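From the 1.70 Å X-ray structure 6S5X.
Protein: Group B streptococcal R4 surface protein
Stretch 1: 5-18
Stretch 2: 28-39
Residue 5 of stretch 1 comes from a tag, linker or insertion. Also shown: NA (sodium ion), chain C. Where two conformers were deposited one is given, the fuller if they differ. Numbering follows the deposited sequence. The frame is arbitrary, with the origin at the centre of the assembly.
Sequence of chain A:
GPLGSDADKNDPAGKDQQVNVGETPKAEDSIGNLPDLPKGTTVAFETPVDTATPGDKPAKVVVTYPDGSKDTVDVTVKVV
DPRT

Stretch 1 5-18: SDADKNDPAGKDQQ
Stretch 2 28-39: EDSIGNLPDLPK

The two stretches lie side by side in one chain and bury 657 Å² between them, counting both sides. Most of stretch 1 is extended loop, ending in a strand at Gln-17 and Gln-18. Stretch 2 runs through 3-10 segments at 28-30 and 34-36. The register pairs Lys-15 with Ser-30, Gly-14 with Ile-31, Asn-10 with Leu-37 and Asp-6 with Pro-38, so the chains run antiparallel.

A single beta bridge joins Gly-14 and Ile-31, with their CA atoms 4.9 Å apart. Gly-32 N donates to Ala-13 O at 2.9 Å, and Lys-15 N donates to Ser-30 O at 2.9 Å. CA-H...O contacts reinforce the bridge, including Ser-30 CA to Lys-15 O at 3.3 Å. Gly-14 has phi/psi of -68/150.

Asn-33 extends the pairing with its side chain. It points toward stretch 1 with chi1 p (59°) and chi2 -27°. Its amide spans the backbone around Pro-12: Asn-33 ND2 donates to Asp-11 O at 3.1 Å, and Asn-33 OD1 accepts from Ala-13 N at 2.9 Å. A carboxamide suits this place because it carries both donor and acceptor. Pro-12, buried and C-gamma endo, has no backbone NH to satisfy. Its CB packs against Leu-37 CD1 at 4.2 Å. Leu-37 is m,t; its CB points sideways, but the side-chain end comes nearer.

At the other end, Gln-17 uses chi1 p (60°) and chi2 t. Its NE2 donates to Ser-30 OG at 2.9 Å. Ser-30 is buried, with chi1 m (-72°). Its OG also donates to water 2 at 2.6 Å, and that water donates to Lys-15 O at 2.5 Å. Water 4 donates to Gln-17 OE1 and Asp-29 OD2, both at 2.7 Å. Asp-29 is m, chi2 -28°.

Lys-15 starts toward stretch 2, but its end leads away. Its chi1 to chi3 are t, and chi4 is -127°. Lys-15 CD lies 3.8 Å from Asp-29 O. Water 3 accepts from Lys-15 NZ at 3.2 Å and donates to Asp-29 O at 2.7 Å.

Asn-10 points toward stretch 2, with chi1 m (-74°) and chi2 -83°. Asn-10 ND2 donates to Asp-6 O at 2.8 Å, while Asn-10 OD1 rests 3.5 Å from Pro-38 CD. Asp-6 is m; its CG lies 4.3 Å from Pro-38 CG. Pro-38 is C-gamma exo. The sodium ion binds Ala-7 O at 2.4 Å and Asn-10 O at 2.3 Å, anchoring the turn that carries Asn-10.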

# COMPACT_ATOMS: atom_id res chain seq x y z
N SER A 5 -4.41 5.93 -18.96
CA SER A 5 -3.30 6.09 -18.02
C SER A 5 -2.81 4.73 -17.53
O SER A 5 -3.44 3.69 -17.73
CB SER A 5 -3.76 6.91 -16.83
OG SER A 5 -4.73 6.15 -16.13
N ASP A 6 -1.66 4.76 -16.84
CA ASP A 6 -1.18 3.56 -16.17
C ASP A 6 -2.19 3.05 -15.14
O ASP A 6 -2.37 1.84 -14.98
CB ASP A 6 0.15 3.82 -15.47
CG ASP A 6 1.30 3.98 -16.43
OD1 ASP A 6 1.19 3.55 -17.62
OD2 ASP A 6 2.32 4.54 -16.00
N ALA A 7 -2.81 3.96 -14.39
CA ALA A 7 -3.80 3.52 -13.40
C ALA A 7 -4.96 2.80 -14.07
O ALA A 7 -5.48 1.82 -13.53
CB ALA A 7 -4.33 4.70 -12.59
N ASP A 8 -5.36 3.27 -15.26
CA ASP A 8 -6.47 2.67 -16.00
C ASP A 8 -6.16 1.23 -16.36
O ASP A 8 -7.08 0.44 -16.60
CB ASP A 8 -6.73 3.44 -17.32
CG ASP A 8 -7.42 4.80 -17.15
OD1 ASP A 8 -8.07 4.98 -16.09
OD2 ASP A 8 -7.35 5.65 -18.11
N LYS A 9 -4.89 0.91 -16.53
CA LYS A 9 -4.43 -0.37 -17.03
C LYS A 9 -3.85 -1.29 -15.96
O LYS A 9 -3.23 -2.29 -16.31
CB LYS A 9 -3.37 -0.13 -18.11
CG LYS A 9 -3.91 0.49 -19.39
CD LYS A 9 -2.82 1.32 -20.06
CE LYS A 9 -3.35 2.12 -21.23
NZ LYS A 9 -2.25 2.84 -21.93
N ASN A 10 -3.94 -0.93 -14.68
CA ASN A 10 -3.32 -1.70 -13.61
C ASN A 10 -4.29 -1.78 -12.45
O ASN A 10 -5.17 -0.93 -12.30
CB ASN A 10 -1.99 -1.08 -13.15
CG ASN A 10 -0.89 -1.30 -14.14
OD1 ASN A 10 -0.25 -2.37 -14.14
ND2 ASN A 10 -0.70 -0.35 -15.06
N ASP A 11 -4.12 -2.81 -11.62
CA ASP A 11 -5.02 -3.05 -10.50
C ASP A 11 -4.22 -3.56 -9.30
O ASP A 11 -4.08 -4.76 -9.09
CB ASP A 11 -6.14 -4.02 -10.91
CG ASP A 11 -7.32 -4.00 -9.93
OD1 ASP A 11 -7.53 -3.00 -9.20
OD2 ASP A 11 -8.05 -5.00 -9.88
N PRO A 12 -3.67 -2.66 -8.51
CA PRO A 12 -2.92 -3.12 -7.33
C PRO A 12 -3.86 -3.78 -6.33
O PRO A 12 -4.99 -3.34 -6.13
CB PRO A 12 -2.31 -1.85 -6.76
CG PRO A 12 -2.97 -0.72 -7.43
CD PRO A 12 -3.65 -1.19 -8.66
N ALA A 13 -3.38 -4.86 -5.72
CA ALA A 13 -4.17 -5.62 -4.76
C ALA A 13 -3.62 -5.43 -3.37
O ALA A 13 -2.42 -5.61 -3.15
CB ALA A 13 -4.19 -7.11 -5.09
N GLY A 14 -4.48 -5.04 -2.45
CA GLY A 14 -4.07 -4.90 -1.06
C GLY A 14 -3.76 -6.24 -0.41
O GLY A 14 -4.34 -7.28 -0.74
N LYS A 15 -2.84 -6.18 0.55
CA LYS A 15 -2.41 -7.32 1.35
C LYS A 15 -2.31 -6.88 2.81
O LYS A 15 -1.69 -5.86 3.12
CB LYS A 15 -1.03 -7.80 0.84
CG LYS A 15 -0.52 -9.11 1.27
CD LYS A 15 0.91 -9.22 0.79
CE LYS A 15 1.35 -10.66 0.60
NZ LYS A 15 2.61 -10.94 1.34
N ASP A 16 -2.93 -7.65 3.69
CA ASP A 16 -2.81 -7.44 5.12
C ASP A 16 -1.41 -7.86 5.56
O ASP A 16 -0.81 -8.79 5.01
CB ASP A 16 -3.91 -8.22 5.85
CG ASP A 16 -5.32 -7.69 5.53
OD1 ASP A 16 -5.41 -6.62 4.84
OD2 ASP A 16 -6.33 -8.32 5.93
N GLN A 17 -0.87 -7.15 6.53
CA GLN A 17 0.38 -7.55 7.13
C GLN A 17 0.25 -7.45 8.63
O GLN A 17 -0.65 -6.78 9.16
CB GLN A 17 1.58 -6.73 6.57
CG GLN A 17 1.59 -5.24 6.75
CD GLN A 17 2.95 -4.61 6.36
OE1 GLN A 17 4.01 -4.99 6.87
NE2 GLN A 17 2.92 -3.66 5.44
N GLN A 18 1.09 -8.22 9.31
CA GLN A 18 1.12 -8.29 10.76
C GLN A 18 2.48 -7.82 11.22
O GLN A 18 3.51 -8.23 10.64
CB GLN A 18 0.82 -9.69 11.25
CG GLN A 18 0.83 -9.79 12.76
CD GLN A 18 0.58 -11.19 13.24
OE1 GLN A 18 -0.49 -11.74 13.00
NE2 GLN A 18 1.57 -11.78 13.91
N GLU A 28 5.26 -1.34 0.77
CA GLU A 28 5.47 -2.42 -0.19
C GLU A 28 4.94 -3.76 0.31
O GLU A 28 4.50 -4.60 -0.48
CB GLU A 28 6.97 -2.56 -0.51
CG GLU A 28 7.55 -1.45 -1.41
CD GLU A 28 7.95 -0.18 -0.67
OE1 GLU A 28 7.80 -0.12 0.55
OE2 GLU A 28 8.43 0.76 -1.34
N ASP A 29 4.97 -3.99 1.62
CA ASP A 29 4.53 -5.26 2.17
C ASP A 29 3.01 -5.34 2.30
O ASP A 29 2.48 -6.36 2.75
CB ASP A 29 5.23 -5.45 3.53
CG ASP A 29 6.74 -5.73 3.38
OD1 ASP A 29 7.17 -6.28 2.33
OD2 ASP A 29 7.52 -5.37 4.30
N SER A 30 2.30 -4.26 1.95
CA SER A 30 0.85 -4.20 1.89
C SER A 30 0.30 -4.29 0.47
O SER A 30 -0.88 -4.04 0.26
CB SER A 30 0.37 -2.90 2.55
OG SER A 30 0.53 -2.96 3.97
N ILE A 31 1.15 -4.58 -0.51
CA ILE A 31 0.73 -4.74 -1.90
C ILE A 31 1.10 -6.14 -2.34
O ILE A 31 2.24 -6.57 -2.14
CB ILE A 31 1.39 -3.69 -2.82
CG1 ILE A 31 0.93 -2.31 -2.38
CG2 ILE A 31 1.03 -4.00 -4.28
CD1 ILE A 31 -0.56 -2.12 -2.56
N GLY A 32 0.14 -6.86 -2.93
CA GLY A 32 0.37 -8.25 -3.25
C GLY A 32 0.91 -8.51 -4.65
O GLY A 32 1.29 -9.64 -4.97
N ASN A 33 0.94 -7.51 -5.51
CA ASN A 33 1.35 -7.72 -6.90
C ASN A 33 2.24 -6.60 -7.41
O ASN A 33 2.14 -6.16 -8.56
CB ASN A 33 0.12 -7.88 -7.81
CG ASN A 33 -0.81 -6.67 -7.79
OD1 ASN A 33 -0.88 -5.93 -6.81
ND2 ASN A 33 -1.55 -6.50 -8.89
N LEU A 34 3.14 -6.10 -6.57
CA LEU A 34 3.96 -4.99 -7.05
C LEU A 34 4.84 -5.36 -8.24
O LEU A 34 5.11 -4.47 -9.06
CB LEU A 34 4.79 -4.41 -5.90
CG LEU A 34 5.63 -3.17 -6.24
CD1 LEU A 34 4.85 -1.95 -6.75
CD2 LEU A 34 6.43 -2.80 -4.99
N PRO A 35 5.29 -6.61 -8.42
CA PRO A 35 6.02 -6.93 -9.67
C PRO A 35 5.19 -6.76 -10.93
O PRO A 35 5.76 -6.55 -12.01
CB PRO A 35 6.41 -8.40 -9.47
CG PRO A 35 6.47 -8.58 -7.98
CD PRO A 35 5.32 -7.74 -7.48
N ASP A 36 3.87 -6.85 -10.83
CA ASP A 36 3.01 -6.71 -11.99
C ASP A 36 2.68 -5.26 -12.30
O ASP A 36 2.06 -5.00 -13.33
CB ASP A 36 1.68 -7.44 -11.80
CG ASP A 36 1.84 -8.95 -11.70
OD1 ASP A 36 2.73 -9.52 -12.36
OD2 ASP A 36 1.03 -9.56 -10.97
N LEU A 37 3.10 -4.33 -11.45
CA LEU A 37 2.86 -2.92 -11.73
C LEU A 37 4.02 -2.37 -12.57
O LEU A 37 5.10 -2.97 -12.62
CB LEU A 37 2.72 -2.15 -10.43
CG LEU A 37 1.70 -2.68 -9.45
CD1 LEU A 37 1.68 -1.81 -8.20
CD2 LEU A 37 0.32 -2.77 -10.10
N PRO A 38 3.83 -1.27 -13.28
CA PRO A 38 4.93 -0.73 -14.10
C PRO A 38 6.21 -0.50 -13.32
O PRO A 38 6.19 -0.08 -12.16
CB PRO A 38 4.36 0.59 -14.63
CG PRO A 38 2.85 0.31 -14.69
CD PRO A 38 2.61 -0.46 -13.43
N LYS A 39 7.34 -0.79 -13.97
CA LYS A 39 8.63 -0.37 -13.44
C LYS A 39 8.54 1.10 -13.07
O LYS A 39 7.96 1.91 -13.81
CB LYS A 39 9.73 -0.61 -14.47
CG LYS A 39 11.12 -0.85 -13.90
CD LYS A 39 12.05 -1.33 -15.01
CE LYS A 39 13.45 -0.74 -14.90
NZ LYS A 39 14.32 -1.49 -13.96
NA NA C . -6.23 0.95 -11.47
O HOH W 1 -7.62 -0.33 -10.11
O HOH W 2 -1.46 -4.26 5.06
O HOH W 3 3.39 -8.73 3.58
O HOH W 4 6.50 -4.10 6.51
O HOH W 5 -8.02 2.31 -12.12